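Local structure of soluble lytic transglycosylase B3 (Pseudomonas aeruginosa, 5ANZ) at residues E367-L372 / L413-R418; R108-G112 / S145-S149; W141-S145 / G203-F207. The protein probably cleaves the glycan strands of peptidoglycan as a lytic transglycosylase and takes part in turnover of the bacterial cell wall. All coordinates share one frame; numbering follows the deposited sequence.

The three contacts fall into two parts of the chain. Contacts 2 and 3 belong to the lysozyme-like transglycosylase domain, their centres about 10 Å apart. Contact 3 uses the last turn of helix 134-145 and contact 2 the loop that follows, with S145 common to both: helix 106-118 packs on the loop just after helix 134-145, and loop 203-207 on that helix's last turn. A backbone hydrogen bond between W141 and Y147 ties the two together. Contact 1 follows much later in sequence, in the putative peptidoglycan-binding domain; its centre lies about 41 Å from that of contact 2 and 38 Å from that of contact 3, consistent with separately packed catalytic and binding modules.

Contact 1: E367-L372 / L413-R418; sequences ELQRQL and LLDRLR
In the small helical fold of the putative peptidoglycan-binding domain, L368 and L417 meet where helix 362-374 packs against helix 411-417. The two segments run in broadly the same direction, their axes inclined by 42° and 10.2 Å apart at closest approach, a gap that the leucines fill. A chi1 of 170° carries CG of L368 to the far side from its backbone N and lets CD1 reach across the interface. There it comes within 3.4 Å of CD1 of L417, tighter than usual van der Waals contact, while CD2 of L413 sits 4.1 Å from the same L368 methyl, on a side chain crossing at about a right angle. L414 also contributes: its CD1 lies 3.7 Å from CA of L368. Q371 packs beside L417, with 4.1 Å between the CB atoms of the two residues. Helix 388-401 also lines the leucine cluster: L372 and L417 both touch its C397, and L413 touches its F401. The rim is polar. E367 stretches its extended chain toward the guanidinium of R418, just past the helix end. They form a salt bridge, but its details are doubtful because the modelled atoms are implausibly close. R418 also pairs with D415, three residues back in the same segment, making a three-residue charge network across the two segments. Next to this network, CD2 of L414 lies 3.7 Å from OE1 of E367.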
loop_
_atom_site.group_PDB
_atom_site.type_symbol
_atom_site.label_atom_id
_atom_site.label_comp_id
_atom_site.label_asym_id
_atom_site.label_seq_id
_atom_site.Cartn_x
_atom_site.Cartn_y
_atom_site.Cartn_z
ATOM N N GLU A 367 13.424 -13.848 15.930
ATOM C CA GLU A 367 14.324 -13.955 17.068
ATOM C C GLU A 367 14.036 -12.832 18.058
ATOM O O GLU A 367 14.032 -13.060 19.270
ATOM C CB GLU A 367 15.788 -13.907 16.630
ATOM C CG GLU A 367 16.763 -14.299 17.734
ATOM C CD GLU A 367 18.217 -14.135 17.329
ATOM O OE1 GLU A 367 18.486 -13.794 16.155
ATOM O OE2 GLU A 367 19.094 -14.344 18.195
ATOM N N LEU A 368 13.802 -11.627 17.536
ATOM C CA LEU A 368 13.516 -10.472 18.385
ATOM C C LEU A 368 12.291 -10.719 19.242
ATOM O O LEU A 368 12.286 -10.415 20.443
ATOM C CB LEU A 368 13.305 -9.213 17.540
ATOM C CG LEU A 368 12.769 -8.013 18.336
ATOM C CD1 LEU A 368 13.786 -7.584 19.370
ATOM C CD2 LEU A 368 12.408 -6.863 17.409
ATOM N N GLN A 369 11.245 -11.254 18.623
ATOM C CA GLN A 369 10.001 -11.508 19.343
ATOM C C GLN A 369 10.209 -12.556 20.427
ATOM O O GLN A 369 9.660 -12.434 21.531
ATOM C CB GLN A 369 8.899 -11.942 18.378
ATOM C CG GLN A 369 8.303 -10.777 17.579
ATOM C CD GLN A 369 7.406 -11.228 16.445
ATOM O OE1 GLN A 369 7.617 -12.285 15.856
ATOM N NE2 GLN A 369 6.395 -10.421 16.131
ATOM N N ARG A 370 11.010 -13.579 20.123
ATOM C CA ARG A 370 11.282 -14.631 21.102
ATOM C C ARG A 370 12.135 -14.102 22.262
ATOM O O ARG A 370 11.933 -14.484 23.424
ATOM C CB ARG A 370 11.958 -15.830 20.428
ATOM C CG ARG A 370 11.044 -16.606 19.491
ATOM C CD ARG A 370 11.760 -17.814 18.901
ATOM N NE ARG A 370 10.890 -18.621 18.050
ATOM C CZ ARG A 370 11.317 -19.347 17.024
ATOM N NH1 ARG A 370 12.609 -19.371 16.718
ATOM N NH2 ARG A 370 10.459 -20.056 16.304
ATOM N N GLN A 371 13.072 -13.211 21.954
ATOM C CA GLN A 371 13.946 -12.645 22.982
ATOM C C GLN A 371 13.181 -11.688 23.887
ATOM O O GLN A 371 13.421 -11.641 25.099
ATOM C CB GLN A 371 15.139 -11.924 22.345
ATOM C CG GLN A 371 16.257 -12.855 21.893
ATOM C CD GLN A 371 17.085 -13.348 23.057
ATOM O OE1 GLN A 371 18.121 -12.770 23.384
ATOM N NE2 GLN A 371 16.622 -14.413 23.703
ATOM N N LEU A 372 12.257 -10.933 23.300
ATOM C CA LEU A 372 11.418 -10.023 24.078
ATOM C C LEU A 372 10.573 -10.816 25.068
ATOM O O LEU A 372 10.509 -10.480 26.261
ATOM C CB LEU A 372 10.518 -9.189 23.157
ATOM C CG LEU A 372 11.196 -8.103 22.323
ATOM C CD1 LEU A 372 10.298 -7.668 21.179
ATOM C CD2 LEU A 372 11.573 -6.911 23.208
ATOM N N LEU A 413 19.466 -3.555 19.121
ATOM C CA LEU A 413 18.519 -4.020 20.136
ATOM C C LEU A 413 18.590 -5.534 20.276
ATOM O O LEU A 413 18.621 -6.073 21.383
ATOM C CB LEU A 413 17.094 -3.605 19.786
ATOM C CG LEU A 413 15.992 -4.107 20.720
ATOM C CD1 LEU A 413 16.230 -3.634 22.147
ATOM C CD2 LEU A 413 14.630 -3.637 20.210
ATOM N N LEU A 414 18.609 -6.221 19.140
ATOM C CA LEU A 414 18.769 -7.660 19.143
ATOM C C LEU A 414 20.102 -8.071 19.797
ATOM O O LEU A 414 20.152 -9.045 20.553
ATOM C CB LEU A 414 18.681 -8.206 17.716
ATOM C CG LEU A 414 18.463 -9.712 17.602
ATOM C CD1 LEU A 414 17.212 -10.120 18.373
ATOM C CD2 LEU A 414 18.349 -10.110 16.142
ATOM N N ASP A 415 21.174 -7.329 19.514
ATOM C CA ASP A 415 22.490 -7.632 20.095
ATOM C C ASP A 415 22.507 -7.435 21.612
ATOM O O ASP A 415 23.149 -8.191 22.344
ATOM C CB ASP A 415 23.582 -6.765 19.466
ATOM C CG ASP A 415 23.900 -7.167 18.041
ATOM O OD1 ASP A 415 23.663 -8.342 17.684
ATOM O OD2 ASP A 415 24.395 -6.306 17.282
ATOM N N ARG A 416 21.821 -6.400 22.079
ATOM C CA ARG A 416 21.736 -6.140 23.512
ATOM C C ARG A 416 20.963 -7.264 24.198
ATOM O O ARG A 416 21.365 -7.759 25.252
ATOM C CB ARG A 416 21.072 -4.787 23.780
ATOM C CG ARG A 416 20.830 -4.491 25.247
ATOM C CD ARG A 416 22.132 -4.362 26.024
ATOM N NE ARG A 416 22.117 -3.197 26.906
ATOM C CZ ARG A 416 21.566 -3.184 28.115
ATOM N NH1 ARG A 416 20.980 -4.274 28.592
ATOM N NH2 ARG A 416 21.598 -2.078 28.847
ATOM N N LEU A 417 19.860 -7.667 23.576
ATOM C CA LEU A 417 19.002 -8.725 24.098
ATOM C C LEU A 417 19.711 -10.062 24.283
ATOM O O LEU A 417 19.361 -10.824 25.181
ATOM C CB LEU A 417 17.797 -8.913 23.173
ATOM C CG LEU A 417 16.663 -7.908 23.386
ATOM C CD1 LEU A 417 15.712 -7.904 22.200
ATOM C CD2 LEU A 417 15.913 -8.241 24.662
ATOM N N ARG A 418 20.702 -10.355 23.444
ATOM C CA ARG A 418 21.373 -11.649 23.516
ATOM C C ARG A 418 22.756 -11.591 24.164
ATOM O O ARG A 418 23.615 -12.420 23.863
ATOM C CB ARG A 418 21.497 -12.266 22.122
ATOM C CG ARG A 418 22.215 -11.397 21.107
ATOM C CD ARG A 418 22.754 -12.233 19.959
ATOM N NE ARG A 418 22.650 -11.549 18.673
ATOM C CZ ARG A 418 21.642 -11.718 17.824
ATOM N NH1 ARG A 418 20.653 -12.546 18.130
ATOM N NH2 ARG A 418 21.619 -11.063 16.671
#

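Contact 2: R108-G112 / S145-S149; sequences RVRQG and SNYGS
Y147 reaches helix 106-118 from a type I' beta turn, N146 to S149, which follows helix 134-145 in the lysozyme-like domain. The tight half of the contact is the end of this tyrosine. Its hydroxyl donates to the carbonyl O of R108, with 2.8 Å between OH and O, and approaches from above the carbonyl plane, 39° out of it. The same oxygen takes the ordinary helical bond from G112 N, so two donors grip one acceptor from opposite faces. Glycine at 112 has no side chain to hold the phenol off, and OH of Y147 closes to 3.3 Å from its CA. CB of Q111 packs 3.7 Å from CE2 of Y147, CG of R108 lies 3.4 Å from the OH of Y147, and F343 of helix 330-343 also touches the tyrosine.

Toward solvent the fit is looser. R108, bent at chi3 (-66°), brings NE to 3.3 Å from OD1 of N146, a weak hydrogen bond with an angle of 135° at the hydrogen; the guanidinium and amide planes are well tilted from each other. The guanidinium has a further anchor, since NH1 bonds to the carbonyl of A103, and a bound di(hydroxyethyl)ether lies close by. OE1 of the exposed Q111 faces the same asparagine oxygen, two acceptors that form no hydrogen bond with each other. N146 is held more firmly within its own loop: its ND2 donates to OG of S149 at 2.9 Å. At the start of the loop an ST motif holds the chain, with G148 N donating to OG of S145 over 2.9 Å.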
loop_
_atom_site.group_PDB
_atom_site.type_symbol
_atom_site.label_atom_id
_atom_site.label_comp_id
_atom_site.label_asym_id
_atom_site.label_seq_id
_atom_site.Cartn_x
_atom_site.Cartn_y
_atom_site.Cartn_z
ATOM N N ARG A 108 10.718 8.729 -12.285
ATOM C CA ARG A 108 9.290 8.551 -12.007
ATOM C C ARG A 108 8.620 9.902 -11.779
ATOM O O ARG A 108 7.472 10.112 -12.169
ATOM C CB ARG A 108 9.045 7.637 -10.802
ATOM C CG ARG A 108 7.538 7.410 -10.528
ATOM C CD ARG A 108 7.243 6.226 -9.582
ATOM N NE ARG A 108 7.609 4.943 -10.189
ATOM C CZ ARG A 108 8.728 4.273 -9.925
ATOM N NH1 ARG A 108 9.596 4.748 -9.041
ATOM N NH2 ARG A 108 8.980 3.126 -10.546
ATOM N N VAL A 109 9.324 10.820 -11.130
ATOM C CA VAL A 109 8.767 12.159 -10.927
ATOM C C VAL A 109 8.511 12.817 -12.275
ATOM O O VAL A 109 7.420 13.331 -12.540
ATOM C CB VAL A 109 9.718 13.061 -10.099
ATOM C CG1 VAL A 109 9.172 14.485 -9.982
ATOM C CG2 VAL A 109 9.983 12.444 -8.726
ATOM N N ARG A 110 9.513 12.808 -13.152
ATOM C CA ARG A 110 9.318 13.493 -14.415
ATOM C C ARG A 110 8.262 12.795 -15.270
ATOM O O ARG A 110 7.518 13.472 -15.975
ATOM C CB ARG A 110 10.632 13.629 -15.185
ATOM C CG ARG A 110 11.207 12.364 -15.730
ATOM C CD ARG A 110 12.496 12.696 -16.482
ATOM N NE ARG A 110 12.922 11.591 -17.328
ATOM C CZ ARG A 110 13.943 11.651 -18.170
ATOM N NH1 ARG A 110 14.646 12.767 -18.282
ATOM N NH2 ARG A 110 14.251 10.593 -18.904
ATOM N N GLN A 111 8.152 11.465 -15.188
ATOM C CA GLN A 111 7.123 10.782 -15.988
ATOM C C GLN A 111 5.730 11.184 -15.494
ATOM O O GLN A 111 4.811 11.363 -16.297
ATOM C CB GLN A 111 7.275 9.256 -15.935
ATOM C CG GLN A 111 8.353 8.665 -16.821
ATOM C CD GLN A 111 8.451 7.146 -16.681
ATOM O OE1 GLN A 111 8.061 6.573 -15.659
ATOM N NE2 GLN A 111 8.973 6.492 -17.713
ATOM N N GLY A 112 5.588 11.348 -14.182
ATOM C CA GLY A 112 4.318 11.778 -13.603
ATOM C C GLY A 112 3.969 13.205 -14.001
ATOM O O GLY A 112 2.815 13.533 -14.279
ATOM N N SER A 145 1.484 1.073 -10.967
ATOM C CA SER A 145 1.849 0.417 -12.231
ATOM C C SER A 145 2.804 1.231 -13.091
ATOM O O SER A 145 2.893 1.006 -14.296
ATOM C CB SER A 145 0.589 0.115 -13.039
ATOM O OG SER A 145 -0.023 1.309 -13.510
ATOM N N ASN A 146 3.516 2.190 -12.491
ATOM C CA ASN A 146 4.362 3.082 -13.278
ATOM C C ASN A 146 3.575 3.756 -14.410
ATOM O O ASN A 146 4.019 3.794 -15.554
ATOM C CB ASN A 146 5.552 2.319 -13.855
ATOM C CG ASN A 146 6.731 3.224 -14.112
ATOM O OD1 ASN A 146 6.969 4.180 -13.368
ATOM N ND2 ASN A 146 7.470 2.944 -15.178
ATOM N N TYR A 147 2.401 4.276 -14.068
ATOM C CA TYR A 147 1.536 4.998 -15.000
ATOM C C TYR A 147 1.097 4.094 -16.153
ATOM O O TYR A 147 0.965 4.544 -17.293
ATOM C CB TYR A 147 2.237 6.249 -15.530
ATOM C CG TYR A 147 2.947 7.050 -14.449
ATOM C CD1 TYR A 147 2.235 7.820 -13.545
ATOM C CD2 TYR A 147 4.335 7.069 -14.369
ATOM C CE1 TYR A 147 2.872 8.560 -12.572
ATOM C CE2 TYR A 147 4.988 7.811 -13.389
ATOM C CZ TYR A 147 4.247 8.553 -12.494
ATOM O OH TYR A 147 4.908 9.275 -11.541
ATOM N N GLY A 148 0.890 2.821 -15.824
ATOM C CA GLY A 148 0.405 1.844 -16.788
ATOM C C GLY A 148 1.451 1.047 -17.545
ATOM O O GLY A 148 1.096 0.213 -18.391
ATOM N N SER A 149 2.736 1.272 -17.287
ATOM C CA SER A 149 3.759 0.536 -18.025
ATOM C C SER A 149 4.141 -0.799 -17.369
ATOM O O SER A 149 4.792 -1.635 -17.994
ATOM C CB SER A 149 5.005 1.400 -18.195
ATOM O OG SER A 149 5.715 1.492 -16.980
#

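Contact 3: W141-S145 / G203-F207; sequences WGMES and GQTQF
A chi1 of -168° sends the indole of W141 toward Q204, whose side chain is extended beyond CG; the two run side by side and point the same way. Ring and amide are nearly coplanar, so NE1 of W141 donates in the indole plane to OE1 of Q204 at 2.9 Å, within the plane of the amide carbonyl as well. The other end of the glutamine, NE2, is held by the carbonyl of W228, which fixes the rotation of the amide. One helical turn on, OG of S145 donates to the backbone O of Q204 at 2.8 Å, meeting it on a lone pair. E144 bends back at chi2 (-65°) and lays OE1 3.2 Å from CB of Q206. A water donates to that same OE1 and, 2.9 Å away, to O of Q206, bridging carboxylate and loop. The loop braces itself too: NE2 of Q206 bonds to O of G203 at 2.8 Å, almost straight and in both planes. E144 also touches Y326, a residue that binds N-acetylglucosamine and whose hydroxyl bonds to the carbonyl of T205, which places this contact at the saccharide-binding region. Around it, helix 231-244 packs on W141 and Q204, Y332 of helix 330-343 makes a weak hydrogen bond to OE2 of E144, and G203 joins strand 195-196 through a backbone bond with I195.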
loop_
_atom_site.group_PDB
_atom_site.type_symbol
_atom_site.label_atom_id
_atom_site.label_comp_id
_atom_site.label_asym_id
_atom_site.label_seq_id
_atom_site.Cartn_x
_atom_site.Cartn_y
_atom_site.Cartn_z
ATOM N N TRP A 141 -1.097 6.163 -9.366
ATOM C CA TRP A 141 -0.920 5.531 -10.660
ATOM C C TRP A 141 0.562 5.198 -10.888
ATOM O O TRP A 141 0.917 4.128 -11.366
ATOM C CB TRP A 141 -1.423 6.484 -11.739
ATOM C CG TRP A 141 -1.606 5.959 -13.130
ATOM C CD1 TRP A 141 -1.825 4.664 -13.535
ATOM C CD2 TRP A 141 -1.630 6.763 -14.308
ATOM N NE1 TRP A 141 -1.991 4.636 -14.909
ATOM C CE2 TRP A 141 -1.868 5.909 -15.399
ATOM C CE3 TRP A 141 -1.491 8.140 -14.544
ATOM C CZ2 TRP A 141 -1.960 6.385 -16.707
ATOM C CZ3 TRP A 141 -1.597 8.610 -15.831
ATOM C CH2 TRP A 141 -1.823 7.738 -16.900
ATOM N N GLY A 142 1.435 6.131 -10.538
ATOM C CA GLY A 142 2.871 5.885 -10.629
ATOM C C GLY A 142 3.337 4.758 -9.718
ATOM O O GLY A 142 4.129 3.907 -10.125
ATOM N N MET A 143 2.863 4.760 -8.472
ATOM C CA MET A 143 3.285 3.749 -7.510
ATOM C C MET A 143 2.705 2.370 -7.819
ATOM O O MET A 143 3.345 1.358 -7.543
ATOM C CB MET A 143 2.900 4.169 -6.077
ATOM C CG MET A 143 3.741 5.316 -5.530
ATOM S SD MET A 143 5.489 4.928 -5.410
ATOM C CE MET A 143 5.419 3.664 -4.129
ATOM N N GLU A 144 1.504 2.334 -8.393
ATOM C CA GLU A 144 0.836 1.049 -8.612
ATOM C C GLU A 144 1.314 0.340 -9.863
ATOM O O GLU A 144 1.527 -0.878 -9.826
ATOM C CB GLU A 144 -0.685 1.233 -8.669
ATOM C CG GLU A 144 -1.264 1.560 -7.305
ATOM C CD GLU A 144 -1.101 0.410 -6.328
ATOM O OE1 GLU A 144 -1.155 -0.754 -6.783
ATOM O OE2 GLU A 144 -0.901 0.651 -5.117
ATOM N N SER A 145 1.484 1.073 -10.967
ATOM C CA SER A 145 1.849 0.417 -12.231
ATOM C C SER A 145 2.804 1.231 -13.091
ATOM O O SER A 145 2.893 1.006 -14.296
ATOM C CB SER A 145 0.589 0.115 -13.039
ATOM O OG SER A 145 -0.023 1.309 -13.510
ATOM N N GLY A 203 -4.438 -4.570 -14.035
ATOM C CA GLY A 203 -4.448 -3.388 -14.877
ATOM C C GLY A 203 -3.680 -2.194 -14.329
ATOM O O GLY A 203 -2.742 -2.351 -13.567
ATOM N N GLN A 204 -4.090 -1.006 -14.752
ATOM C CA GLN A 204 -3.327 0.193 -14.444
ATOM C C GLN A 204 -3.510 0.594 -13.001
ATOM O O GLN A 204 -2.610 1.195 -12.405
ATOM C CB GLN A 204 -3.731 1.344 -15.350
ATOM C CG GLN A 204 -3.580 0.998 -16.825
ATOM C CD GLN A 204 -3.384 2.205 -17.695
ATOM O OE1 GLN A 204 -2.876 3.228 -17.246
ATOM N NE2 GLN A 204 -3.773 2.091 -18.970
ATOM N N THR A 205 -4.668 0.255 -12.441
ATOM C CA THR A 205 -4.976 0.634 -11.066
ATOM C C THR A 205 -4.497 -0.411 -10.044
ATOM O O THR A 205 -4.441 -0.136 -8.842
ATOM C CB THR A 205 -6.489 0.823 -10.891
ATOM O OG1 THR A 205 -7.139 -0.398 -11.253
ATOM C CG2 THR A 205 -6.994 1.943 -11.796
ATOM N N GLN A 206 -4.210 -1.620 -10.522
ATOM C CA GLN A 206 -3.903 -2.776 -9.669
ATOM C C GLN A 206 -5.004 -3.047 -8.650
ATOM O O GLN A 206 -4.738 -3.467 -7.516
ATOM C CB GLN A 206 -2.548 -2.589 -8.983
ATOM C CG GLN A 206 -1.392 -2.565 -10.005
ATOM C CD GLN A 206 -1.076 -3.947 -10.565
ATOM O OE1 GLN A 206 -0.537 -4.813 -9.856
ATOM N NE2 GLN A 206 -1.414 -4.164 -11.832
ATOM N N PHE A 207 -6.251 -2.842 -9.083
ATOM C CA PHE A 207 -7.419 -3.292 -8.318
ATOM C C PHE A 207 -7.537 -4.816 -8.330
ATOM O O PHE A 207 -7.448 -5.408 -9.405
ATOM C CB PHE A 207 -8.713 -2.764 -8.929
ATOM C CG PHE A 207 -9.013 -1.300 -8.685
ATOM C CD1 PHE A 207 -8.222 -0.508 -7.865
ATOM C CD2 PHE A 207 -10.158 -0.748 -9.265
ATOM C CE1 PHE A 207 -8.567 0.832 -7.642
ATOM C CE2 PHE A 207 -10.517 0.578 -9.039
ATOM C CZ PHE A 207 -9.728 1.365 -8.229
HETATM O O HOH W 1 -2.926 -2.434 -5.541
#